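Local coordinates for protein phosphodiesterase (Candida albicans, PDB 6CPU) that belongs to the cyclic nucleotide phosphodiesterase family, a helical metal-dependent group within the HD superfamily, and has zinc at its metal site, with magnesium also in the model, at residues 1-15 with 110-122. Residues are numbered along the deposited sequence; the frame is centred on the assembly and turned at random.
Sequences MAEVLSLVDLEIPQV and EGKLYQEISSAKE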
# COMPACT_ATOMS: atom_id res chain seq x y z
N MET A 1 -14.57 23.48 11.79
CA MET A 1 -14.64 22.06 12.25
C MET A 1 -14.66 21.00 11.12
O MET A 1 -13.76 20.19 11.03
CB MET A 1 -15.83 21.86 13.20
CG MET A 1 -15.41 21.29 14.54
SD MET A 1 -16.63 21.39 15.85
CE MET A 1 -18.18 21.26 14.97
N ALA A 2 -15.69 21.00 10.28
CA ALA A 2 -15.83 19.98 9.23
C ALA A 2 -15.64 20.53 7.82
O ALA A 2 -15.88 21.72 7.56
CB ALA A 2 -17.18 19.32 9.32
N GLU A 3 -15.19 19.67 6.92
CA GLU A 3 -15.26 19.93 5.50
C GLU A 3 -16.62 19.43 5.05
O GLU A 3 -16.96 18.26 5.26
CB GLU A 3 -14.14 19.21 4.74
CG GLU A 3 -14.32 19.25 3.22
CD GLU A 3 -13.08 18.84 2.45
OE1 GLU A 3 -11.99 19.37 2.74
OE2 GLU A 3 -13.18 18.00 1.53
N VAL A 4 -17.41 20.31 4.43
CA VAL A 4 -18.76 19.96 4.04
C VAL A 4 -18.83 19.88 2.52
O VAL A 4 -18.39 20.79 1.81
CB VAL A 4 -19.80 20.97 4.57
CG1 VAL A 4 -21.20 20.58 4.12
CG2 VAL A 4 -19.74 21.07 6.10
N LEU A 5 -19.36 18.76 2.03
CA LEU A 5 -19.51 18.48 0.62
C LEU A 5 -20.99 18.35 0.39
O LEU A 5 -21.62 17.48 0.98
CB LEU A 5 -18.79 17.19 0.25
CG LEU A 5 -17.34 17.07 0.73
CD1 LEU A 5 -16.76 15.76 0.23
CD2 LEU A 5 -16.48 18.22 0.26
N SER A 6 -21.57 19.22 -0.44
CA SER A 6 -23.02 19.26 -0.60
C SER A 6 -23.50 19.09 -2.04
O SER A 6 -22.93 19.64 -2.98
CB SER A 6 -23.57 20.57 -0.04
OG SER A 6 -24.98 20.58 -0.18
N LEU A 7 -24.59 18.35 -2.17
CA LEU A 7 -25.29 18.19 -3.44
C LEU A 7 -26.54 19.06 -3.48
O LEU A 7 -27.26 19.04 -4.46
CB LEU A 7 -25.66 16.73 -3.65
CG LEU A 7 -24.50 15.80 -4.02
CD1 LEU A 7 -24.93 14.34 -4.00
CD2 LEU A 7 -23.94 16.17 -5.39
N VAL A 8 -26.77 19.82 -2.41
CA VAL A 8 -28.01 20.59 -2.23
C VAL A 8 -27.72 21.97 -1.62
O VAL A 8 -26.57 22.28 -1.31
CB VAL A 8 -29.00 19.83 -1.32
CG1 VAL A 8 -29.44 18.52 -1.98
CG2 VAL A 8 -28.40 19.56 0.05
N ASP A 9 -28.76 22.77 -1.44
CA ASP A 9 -28.62 24.17 -0.98
C ASP A 9 -28.32 24.34 0.51
O ASP A 9 -27.74 25.35 0.91
CB ASP A 9 -29.89 24.96 -1.31
CG ASP A 9 -30.24 24.91 -2.77
OD1 ASP A 9 -29.40 25.31 -3.60
OD2 ASP A 9 -31.36 24.44 -3.10
N LEU A 10 -28.74 23.38 1.34
CA LEU A 10 -28.63 23.50 2.79
C LEU A 10 -27.21 23.84 3.27
O LEU A 10 -26.23 23.30 2.77
CB LEU A 10 -29.12 22.21 3.45
CG LEU A 10 -28.96 22.07 4.98
CD1 LEU A 10 -29.74 23.15 5.73
CD2 LEU A 10 -29.40 20.68 5.41
N GLU A 11 -27.13 24.77 4.22
CA GLU A 11 -25.89 25.10 4.89
C GLU A 11 -26.00 24.76 6.37
O GLU A 11 -27.08 24.87 6.96
CB GLU A 11 -25.56 26.58 4.70
CG GLU A 11 -25.11 26.90 3.29
CD GLU A 11 -24.79 28.38 3.08
OE1 GLU A 11 -24.18 29.00 3.98
OE2 GLU A 11 -25.15 28.91 2.01
N ILE A 12 -24.89 24.33 6.96
CA ILE A 12 -24.82 23.94 8.37
C ILE A 12 -23.63 24.66 9.01
O ILE A 12 -22.66 24.03 9.42
CB ILE A 12 -24.68 22.40 8.55
CG1 ILE A 12 -23.55 21.82 7.69
CG2 ILE A 12 -25.98 21.70 8.18
CD1 ILE A 12 -23.30 20.34 7.92
N PRO A 13 -23.71 26.01 9.09
CA PRO A 13 -22.53 26.82 9.41
C PRO A 13 -21.92 26.55 10.79
O PRO A 13 -20.73 26.79 10.97
CB PRO A 13 -23.06 28.26 9.34
CG PRO A 13 -24.53 28.15 9.51
CD PRO A 13 -24.92 26.84 8.89
N GLN A 14 -22.73 26.08 11.73
CA GLN A 14 -22.26 25.77 13.09
C GLN A 14 -21.09 24.78 13.11
O GLN A 14 -20.27 24.83 14.02
CB GLN A 14 -23.40 25.25 13.97
CG GLN A 14 -24.16 24.05 13.38
CD GLN A 14 -24.74 23.12 14.43
OE1 GLN A 14 -24.62 23.35 15.64
NE2 GLN A 14 -25.38 22.04 13.97
N VAL A 15 -21.04 23.89 12.12
CA VAL A 15 -19.99 22.86 12.04
C VAL A 15 -19.03 23.01 10.85
O VAL A 15 -18.10 22.23 10.72
CB VAL A 15 -20.59 21.43 12.02
CG1 VAL A 15 -21.38 21.17 13.29
CG2 VAL A 15 -21.48 21.22 10.80
N GLU A 110 -29.38 19.10 15.56
CA GLU A 110 -28.22 20.00 15.62
C GLU A 110 -27.25 19.65 16.75
O GLU A 110 -26.03 19.77 16.58
CB GLU A 110 -28.65 21.46 15.79
CG GLU A 110 -29.41 22.04 14.61
CD GLU A 110 -29.62 23.54 14.73
OE1 GLU A 110 -29.13 24.14 15.71
OE2 GLU A 110 -30.27 24.12 13.83
N GLY A 111 -27.80 19.26 17.90
CA GLY A 111 -27.00 18.92 19.07
C GLY A 111 -26.20 17.65 18.87
O GLY A 111 -25.03 17.59 19.27
N LYS A 112 -26.83 16.64 18.27
CA LYS A 112 -26.15 15.38 17.97
C LYS A 112 -25.07 15.60 16.91
O LYS A 112 -23.94 15.13 17.07
CB LYS A 112 -27.15 14.33 17.48
CG LYS A 112 -26.61 12.90 17.50
CD LYS A 112 -27.29 12.01 16.47
CE LYS A 112 -28.72 11.68 16.85
NZ LYS A 112 -29.48 11.08 15.72
N LEU A 113 -25.41 16.32 15.84
CA LEU A 113 -24.48 16.58 14.73
C LEU A 113 -23.24 17.33 15.21
O LEU A 113 -22.12 16.92 14.91
CB LEU A 113 -25.17 17.39 13.63
CG LEU A 113 -24.31 17.78 12.42
CD1 LEU A 113 -23.98 16.56 11.57
CD2 LEU A 113 -25.00 18.84 11.57
N TYR A 114 -23.44 18.42 15.94
CA TYR A 114 -22.32 19.22 16.43
C TYR A 114 -21.41 18.40 17.37
O TYR A 114 -20.19 18.47 17.26
CB TYR A 114 -22.84 20.47 17.15
CG TYR A 114 -21.74 21.41 17.59
CD1 TYR A 114 -21.37 22.50 16.81
CD2 TYR A 114 -21.06 21.21 18.79
CE1 TYR A 114 -20.35 23.35 17.20
CE2 TYR A 114 -20.04 22.05 19.19
CZ TYR A 114 -19.70 23.12 18.40
OH TYR A 114 -18.69 23.97 18.79
N GLN A 115 -22.03 17.66 18.29
CA GLN A 115 -21.30 16.83 19.26
C GLN A 115 -20.49 15.73 18.56
O GLN A 115 -19.32 15.51 18.87
CB GLN A 115 -22.30 16.20 20.24
CG GLN A 115 -21.66 15.48 21.43
CD GLN A 115 -21.25 14.05 21.12
OE1 GLN A 115 -21.91 13.34 20.34
NE2 GLN A 115 -20.16 13.60 21.74
N GLU A 116 -21.14 15.06 17.62
CA GLU A 116 -20.50 14.02 16.82
C GLU A 116 -19.29 14.57 16.04
O GLU A 116 -18.20 13.99 16.08
CB GLU A 116 -21.54 13.44 15.85
CG GLU A 116 -21.35 11.97 15.53
CD GLU A 116 -22.54 11.35 14.82
OE1 GLU A 116 -23.69 11.76 15.09
OE2 GLU A 116 -22.32 10.43 14.00
N ILE A 117 -19.49 15.69 15.34
CA ILE A 117 -18.41 16.30 14.56
C ILE A 117 -17.30 16.84 15.47
O ILE A 117 -16.12 16.68 15.16
CB ILE A 117 -18.93 17.40 13.62
CG1 ILE A 117 -19.79 16.77 12.52
CG2 ILE A 117 -17.78 18.17 12.98
CD1 ILE A 117 -20.62 17.77 11.74
N SER A 118 -17.68 17.47 16.58
CA SER A 118 -16.68 18.02 17.50
C SER A 118 -15.83 16.91 18.12
O SER A 118 -14.61 17.03 18.18
CB SER A 118 -17.34 18.83 18.61
OG SER A 118 -16.32 19.52 19.33
N SER A 119 -16.47 15.83 18.55
CA SER A 119 -15.75 14.69 19.11
C SER A 119 -14.81 14.09 18.07
O SER A 119 -13.65 13.84 18.37
CB SER A 119 -16.72 13.61 19.60
OG SER A 119 -17.44 14.08 20.72
N ALA A 120 -15.29 13.89 16.85
CA ALA A 120 -14.45 13.35 15.78
C ALA A 120 -13.27 14.27 15.46
O ALA A 120 -12.13 13.80 15.32
CB ALA A 120 -15.28 13.08 14.53
N LYS A 121 -13.51 15.57 15.38
CA LYS A 121 -12.40 16.49 15.13
C LYS A 121 -11.31 16.37 16.20
O LYS A 121 -10.12 16.32 15.88
CB LYS A 121 -12.88 17.93 15.06
CG LYS A 121 -11.76 18.90 14.71
CD LYS A 121 -12.31 20.19 14.15
CE LYS A 121 -11.23 20.98 13.42
NZ LYS A 121 -10.19 21.44 14.37
N GLU A 122 -11.73 16.32 17.46
CA GLU A 122 -10.81 16.23 18.59
C GLU A 122 -9.94 14.97 18.50
O GLU A 122 -8.77 14.98 18.87
CB GLU A 122 -11.57 16.26 19.92
CG GLU A 122 -11.99 17.66 20.37
CD GLU A 122 -13.08 17.68 21.44
OE1 GLU A 122 -13.30 16.64 22.11
OE2 GLU A 122 -13.71 18.74 21.62
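A Met-aromatic contact, Met1 over Tyr114, marks where the start of strand 2-6, an inner strand of a four-stranded parallel sheet, meets helix 110-124. The methyl CE of Met1 lies 4.1 Å from the centroid of the Tyr114 ring and 24° off its normal, a CH-pi geometry over one face; SD stands further off above that face, 4.7 Å from the same centroid. With chi3 at 32°, CE folds back towards CB, where it also meets Ile117 CG2 at 3.7 Å. One helical turn on, the aliphatic part of Lys121 crosses Met1 at a slant, its CD a tight 3.3 Å from Met1 CG. Ile117 works with both branches: CG2 touches Ala2 CB, while CD1 reaches Val15 CB at 3.7 Å. At the ring edge, near its plane, Gln14 O comes within 3.5 Å of Tyr114 CE1, and the Gln14 amide is inclined 31° to the ring. Ala2 N donates to Val15 O at 2.7 Å, tying the two ends of 1-15 that face the helix. Ile117 also touches Val47 of the adjoining strand 46-49. With no hydrogen bond between the two segments, their association rests largely on apolar and aromatic packing, joined by the Gln14 amide against Tyr114 and Glu110.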